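Local atomic coordinates of hypothetical protein VC0802 (Vibrio cholerae, PDB entry 1ZVP), a protein that is of unknown function but is built from two ACT domains, a fold that in relatives often binds small regulatory ligands such as amino acids. Residues Met15-Val29 and Leu65-Val78. Numbering follows the deposited sequence.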
loop_
_atom_site.group_PDB
_atom_site.type_symbol
_atom_site.label_atom_id
_atom_site.label_comp_id
_atom_site.label_asym_id
_atom_site.label_seq_id
_atom_site.Cartn_x
_atom_site.Cartn_y
_atom_site.Cartn_z
ATOM N N MET D 15 -1.795 5.123 -15.994
ATOM C CA MET D 15 -1.111 4.255 -15.028
ATOM C C MET D 15 -0.944 2.853 -15.590
ATOM O O MET D 15 -0.388 1.976 -14.922
ATOM C CB MET D 15 -1.811 4.233 -13.668
ATOM C CG MET D 15 -1.736 5.553 -12.869
ATOM S SD MET D 15 -0.084 6.184 -12.487
ATOM C CE MET D 15 0.162 7.407 -13.779
ATOM N N SER D 16 -1.397 2.677 -16.838
ATOM C CA SER D 16 -1.435 1.389 -17.531
ATOM C C SER D 16 -2.029 0.258 -16.672
ATOM O O SER D 16 -1.370 -0.760 -16.445
ATOM C CB SER D 16 -0.045 1.017 -18.068
ATOM O OG SER D 16 0.323 1.851 -19.157
ATOM N N PRO D 17 -3.281 0.435 -16.195
ATOM C CA PRO D 17 -3.868 -0.526 -15.261
ATOM C C PRO D 17 -4.269 -1.859 -15.892
ATOM O O PRO D 17 -4.569 -1.932 -17.085
ATOM C CB PRO D 17 -5.106 0.208 -14.752
ATOM C CG PRO D 17 -5.504 1.060 -15.872
ATOM C CD PRO D 17 -4.221 1.529 -16.494
ATOM N N GLU D 18 -4.262 -2.915 -15.090
ATOM C CA GLU D 18 -4.766 -4.193 -15.537
ATOM C C GLU D 18 -5.557 -4.862 -14.435
ATOM O O GLU D 18 -5.106 -4.920 -13.293
ATOM C CB GLU D 18 -3.632 -5.090 -16.025
ATOM C CG GLU D 18 -2.400 -5.037 -15.177
ATOM C CD GLU D 18 -1.408 -6.117 -15.515
ATOM O OE1 GLU D 18 -0.574 -6.447 -14.638
ATOM O OE2 GLU D 18 -1.453 -6.637 -16.650
ATOM N N LEU D 19 -6.751 -5.332 -14.780
ATOM C CA LEU D 19 -7.630 -6.009 -13.834
ATOM C C LEU D 19 -7.225 -7.469 -13.718
ATOM O O LEU D 19 -7.230 -8.190 -14.712
ATOM C CB LEU D 19 -9.079 -5.944 -14.313
ATOM C CG LEU D 19 -10.257 -5.655 -13.383
ATOM C CD1 LEU D 19 -11.416 -6.526 -13.794
ATOM C CD2 LEU D 19 -9.966 -5.784 -11.873
ATOM N N MET D 20 -6.891 -7.890 -12.497
ATOM C CA MET D 20 -6.535 -9.286 -12.192
ATOM C C MET D 20 -7.765 -10.145 -11.867
ATOM O O MET D 20 -8.814 -9.635 -11.467
ATOM C CB MET D 20 -5.526 -9.353 -11.026
ATOM C CG MET D 20 -4.257 -8.502 -11.218
ATOM S SD MET D 20 -3.350 -8.954 -12.703
ATOM C CE MET D 20 -3.285 -7.385 -13.447
ATOM N N ALA D 21 -7.625 -11.452 -12.061
ATOM C CA ALA D 21 -8.645 -12.405 -11.682
ATOM C C ALA D 21 -8.768 -12.476 -10.168
ATOM O O ALA D 21 -7.781 -12.317 -9.454
ATOM C CB ALA D 21 -8.301 -13.755 -12.229
ATOM N N GLY D 22 -9.991 -12.696 -9.688
ATOM C CA GLY D 22 -10.244 -12.992 -8.282
ATOM C C GLY D 22 -10.970 -11.922 -7.485
ATOM O O GLY D 22 -10.794 -10.716 -7.726
ATOM N N ASP D 23 -11.792 -12.366 -6.531
ATOM C CA ASP D 23 -12.398 -11.461 -5.547
ATOM C C ASP D 23 -11.610 -11.581 -4.265
ATOM O O ASP D 23 -11.351 -12.685 -3.799
ATOM C CB ASP D 23 -13.868 -11.804 -5.265
ATOM C CG ASP D 23 -14.759 -11.720 -6.503
ATOM O OD1 ASP D 23 -14.380 -11.103 -7.534
ATOM O OD2 ASP D 23 -15.873 -12.286 -6.425
ATOM N N TYR D 24 -11.231 -10.448 -3.691
ATOM C CA TYR D 24 -10.353 -10.456 -2.542
ATOM C C TYR D 24 -11.044 -9.846 -1.347
ATOM O O TYR D 24 -11.979 -9.073 -1.508
ATOM C CB TYR D 24 -9.013 -9.756 -2.862
ATOM C CG TYR D 24 -8.181 -10.560 -3.847
ATOM C CD1 TYR D 24 -7.337 -11.583 -3.406
ATOM C CD2 TYR D 24 -8.271 -10.323 -5.222
ATOM C CE1 TYR D 24 -6.605 -12.338 -4.308
ATOM C CE2 TYR D 24 -7.543 -11.071 -6.129
ATOM C CZ TYR D 24 -6.711 -12.075 -5.667
ATOM O OH TYR D 24 -5.979 -12.813 -6.571
ATOM N N VAL D 25 -10.596 -10.237 -0.159
ATOM C CA VAL D 25 -11.123 -9.719 1.091
ATOM C C VAL D 25 -9.971 -9.427 2.042
ATOM O O VAL D 25 -8.923 -10.065 1.965
ATOM C CB VAL D 25 -12.138 -10.697 1.750
ATOM C CG1 VAL D 25 -13.329 -10.930 0.841
ATOM C CG2 VAL D 25 -11.483 -12.023 2.129
ATOM N N PHE D 26 -10.166 -8.449 2.920
ATOM C CA PHE D 26 -9.187 -8.131 3.952
ATOM C C PHE D 26 -9.630 -8.740 5.268
ATOM O O PHE D 26 -10.808 -8.698 5.609
ATOM C CB PHE D 26 -9.023 -6.616 4.110
ATOM C CG PHE D 26 -8.090 -5.985 3.104
ATOM C CD1 PHE D 26 -6.899 -5.400 3.518
ATOM C CD2 PHE D 26 -8.410 -5.958 1.743
ATOM C CE1 PHE D 26 -6.041 -4.803 2.596
ATOM C CE2 PHE D 26 -7.556 -5.370 0.814
ATOM C CZ PHE D 26 -6.373 -4.790 1.240
ATOM N N CYS D 27 -8.680 -9.316 5.998
ATOM C CA CYS D 27 -8.961 -9.972 7.266
ATOM C C CYS D 27 -7.887 -9.622 8.246
ATOM O O CYS D 27 -6.737 -9.396 7.866
ATOM C CB CYS D 27 -8.954 -11.494 7.125
ATOM S SG CYS D 27 -10.096 -12.159 5.930
ATOM N N THR D 28 -8.266 -9.592 9.515
ATOM C CA THR D 28 -7.306 -9.555 10.590
ATOM C C THR D 28 -7.486 -10.850 11.388
ATOM O O THR D 28 -8.613 -11.294 11.628
ATOM C CB THR D 28 -7.457 -8.274 11.444
ATOM O OG1 THR D 28 -6.289 -8.091 12.250
ATOM C CG2 THR D 28 -8.712 -8.308 12.321
ATOM N N VAL D 29 -6.375 -11.484 11.743
ATOM C CA VAL D 29 -6.414 -12.737 12.490
ATOM C C VAL D 29 -5.434 -12.723 13.665
ATOM O O VAL D 29 -4.634 -11.801 13.813
ATOM C CB VAL D 29 -6.153 -13.979 11.576
ATOM C CG1 VAL D 29 -7.306 -14.207 10.609
ATOM C CG2 VAL D 29 -4.835 -13.855 10.834
ATOM N N LEU D 65 -13.449 -17.475 8.392
ATOM C CA LEU D 65 -13.257 -16.034 8.566
ATOM C C LEU D 65 -14.454 -15.352 7.908
ATOM O O LEU D 65 -14.795 -15.656 6.756
ATOM C CB LEU D 65 -11.925 -15.574 7.961
ATOM C CG LEU D 65 -10.679 -16.426 8.254
ATOM C CD1 LEU D 65 -9.494 -15.934 7.449
ATOM C CD2 LEU D 65 -10.329 -16.471 9.741
ATOM N N GLU D 66 -15.102 -14.457 8.653
ATOM C CA GLU D 66 -16.465 -14.003 8.320
ATOM C C GLU D 66 -16.514 -12.857 7.302
ATOM O O GLU D 66 -15.685 -11.927 7.360
ATOM C CB GLU D 66 -17.221 -13.615 9.597
ATOM C CG GLU D 66 -18.735 -13.831 9.528
ATOM C CD GLU D 66 -19.502 -12.858 10.419
ATOM O OE1 GLU D 66 -20.609 -12.435 10.011
ATOM O OE2 GLU D 66 -18.997 -12.504 11.514
ATOM N N SER D 67 -17.500 -12.941 6.397
ATOM C CA SER D 67 -17.703 -12.010 5.263
ATOM C C SER D 67 -17.089 -10.603 5.405
ATOM O O SER D 67 -17.446 -9.837 6.321
ATOM C CB SER D 67 -19.200 -11.885 4.928
ATOM O OG SER D 67 -19.715 -13.075 4.361
ATOM N N SER D 68 -16.152 -10.293 4.506
ATOM C CA SER D 68 -15.648 -8.929 4.319
ATOM C C SER D 68 -16.326 -8.360 3.060
ATOM O O SER D 68 -17.094 -9.078 2.389
ATOM C CB SER D 68 -14.114 -8.934 4.195
ATOM O OG SER D 68 -13.591 -7.708 3.685
ATOM N N ALA D 69 -16.078 -7.080 2.759
ATOM C CA ALA D 69 -16.512 -6.493 1.492
ATOM C C ALA D 69 -15.588 -7.012 0.400
ATOM O O ALA D 69 -14.399 -7.231 0.649
ATOM C CB ALA D 69 -16.470 -4.985 1.560
ATOM N N LEU D 70 -16.139 -7.226 -0.794
ATOM C CA LEU D 70 -15.380 -7.778 -1.918
ATOM C C LEU D 70 -14.542 -6.736 -2.656
ATOM O O LEU D 70 -15.019 -5.638 -2.958
ATOM C CB LEU D 70 -16.292 -8.504 -2.911
ATOM C CG LEU D 70 -17.039 -9.784 -2.534
ATOM C CD1 LEU D 70 -17.567 -10.446 -3.801
ATOM C CD2 LEU D 70 -16.178 -10.755 -1.755
ATOM N N PHE D 71 -13.296 -7.115 -2.949
ATOM C CA PHE D 71 -12.325 -6.274 -3.642
ATOM C C PHE D 71 -11.829 -6.861 -4.969
ATOM O O PHE D 71 -11.635 -8.071 -5.110
ATOM C CB PHE D 71 -11.137 -5.993 -2.734
ATOM C CG PHE D 71 -11.453 -5.077 -1.589
ATOM C CD1 PHE D 71 -11.505 -3.701 -1.773
ATOM C CD2 PHE D 71 -11.684 -5.588 -0.318
ATOM C CE1 PHE D 71 -11.789 -2.850 -0.717
ATOM C CE2 PHE D 71 -11.969 -4.741 0.749
ATOM C CZ PHE D 71 -12.019 -3.370 0.547
ATOM N N SER D 72 -11.637 -5.982 -5.946
ATOM C CA SER D 72 -10.966 -6.338 -7.181
ATOM C C SER D 72 -9.530 -5.857 -7.121
ATOM O O SER D 72 -9.229 -4.883 -6.442
ATOM C CB SER D 72 -11.674 -5.714 -8.365
ATOM O OG SER D 72 -12.954 -6.284 -8.505
ATOM N N LEU D 73 -8.648 -6.555 -7.819
ATOM C CA LEU D 73 -7.232 -6.217 -7.802
ATOM C C LEU D 73 -6.772 -5.675 -9.153
ATOM O O LEU D 73 -6.960 -6.302 -10.194
ATOM C CB LEU D 73 -6.383 -7.412 -7.367
ATOM C CG LEU D 73 -4.880 -7.319 -7.619
ATOM C CD1 LEU D 73 -4.228 -6.250 -6.761
ATOM C CD2 LEU D 73 -4.249 -8.663 -7.374
ATOM N N ILE D 74 -6.170 -4.494 -9.096
ATOM C CA ILE D 74 -5.650 -3.791 -10.252
ATOM C C ILE D 74 -4.152 -3.583 -10.048
ATOM O O ILE D 74 -3.720 -3.089 -9.017
ATOM C CB ILE D 74 -6.405 -2.451 -10.484
ATOM C CG1 ILE D 74 -7.855 -2.743 -10.904
ATOM C CG2 ILE D 74 -5.694 -1.591 -11.514
ATOM C CD1 ILE D 74 -8.820 -1.586 -10.746
ATOM N N THR D 75 -3.361 -4.022 -11.016
ATOM C CA THR D 75 -1.934 -3.750 -11.003
ATOM C C THR D 75 -1.627 -2.621 -11.977
ATOM O O THR D 75 -2.236 -2.518 -13.038
ATOM C CB THR D 75 -1.119 -5.006 -11.349
ATOM O OG1 THR D 75 -1.353 -6.004 -10.353
ATOM C CG2 THR D 75 0.365 -4.695 -11.403
ATOM N N LEU D 76 -0.690 -1.763 -11.598
ATOM C CA LEU D 76 -0.220 -0.704 -12.470
ATOM C C LEU D 76 1.024 -1.198 -13.171
ATOM O O LEU D 76 2.009 -1.511 -12.517
ATOM C CB LEU D 76 0.088 0.536 -11.642
ATOM C CG LEU D 76 -1.048 1.490 -11.294
ATOM C CD1 LEU D 76 -2.459 0.928 -11.512
ATOM C CD2 LEU D 76 -0.846 1.951 -9.870
ATOM N N THR D 77 0.963 -1.296 -14.498
ATOM C CA THR D 77 2.108 -1.768 -15.283
ATOM C C THR D 77 3.090 -0.646 -15.636
ATOM O O THR D 77 4.198 -0.917 -16.114
ATOM C CB THR D 77 1.693 -2.541 -16.565
ATOM O OG1 THR D 77 0.868 -1.717 -17.394
ATOM C CG2 THR D 77 0.942 -3.789 -16.210
ATOM N N VAL D 78 2.689 0.603 -15.386
ATOM C CA VAL D 78 3.565 1.761 -15.563
ATOM C C VAL D 78 4.938 1.533 -14.892
ATOM O O VAL D 78 5.054 0.945 -13.800
ATOM C CB VAL D 78 2.881 3.083 -15.095
ATOM C CG1 VAL D 78 2.975 3.269 -13.571
ATOM C CG2 VAL D 78 3.454 4.292 -15.832
HETATM O O HOH W 1 -9.523 -8.819 -9.206
HETATM O O HOH W 2 -12.956 -9.112 -8.816
HETATM O O HOH W 3 -13.070 -10.307 7.070
#
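Segments 15-29 and 65-78 meet in two antiparallel ladders, the register shifting by two between Leu-19 and Tyr-24; strand 17-19 runs at 150° to strand 71-76 in the first. Glu-18 and Thr-75 exchange backbone hydrogen bonds there, and Met-20 N reaches Leu-73 O at 2.8 Å. Tyr-24 and Phe-71 form the second, a single hydrogen-bonded bridge. In the gap, a water takes the N-H of Leu-73 and lies within bonding distance of the carbonyls of Met-20 and Gly-22. Two donors of Thr-77 grip Ser-16 O: the hydroxyl OG1 in the carbonyl plane at 2.6 Å, the amide N from above it. CG2 of Thr-77 meets the carboxylate of Glu-18, 3.4 Å from CD. Met-20 lays CG against Leu-73 CG at 3.8 Å; the bends at chi2 (-58°) and chi3 then bring CE to Thr-75 CB. Phe-26 turns its ring edge to the face of Phe-71, centroids 5.4 Å apart and planes at 68°. Thr-75 OG1 is hydrogen-bonded to His-112 ND1, and Asp-23 forms a salt bridge with Lys-117. Pro-17 and Ile-74 pack against helix 120-127, Met-15 and Leu-76 against helix 87-96, while strand 24-29 pairs with strand 50-56, linking the four-stranded sheet to the three-stranded one.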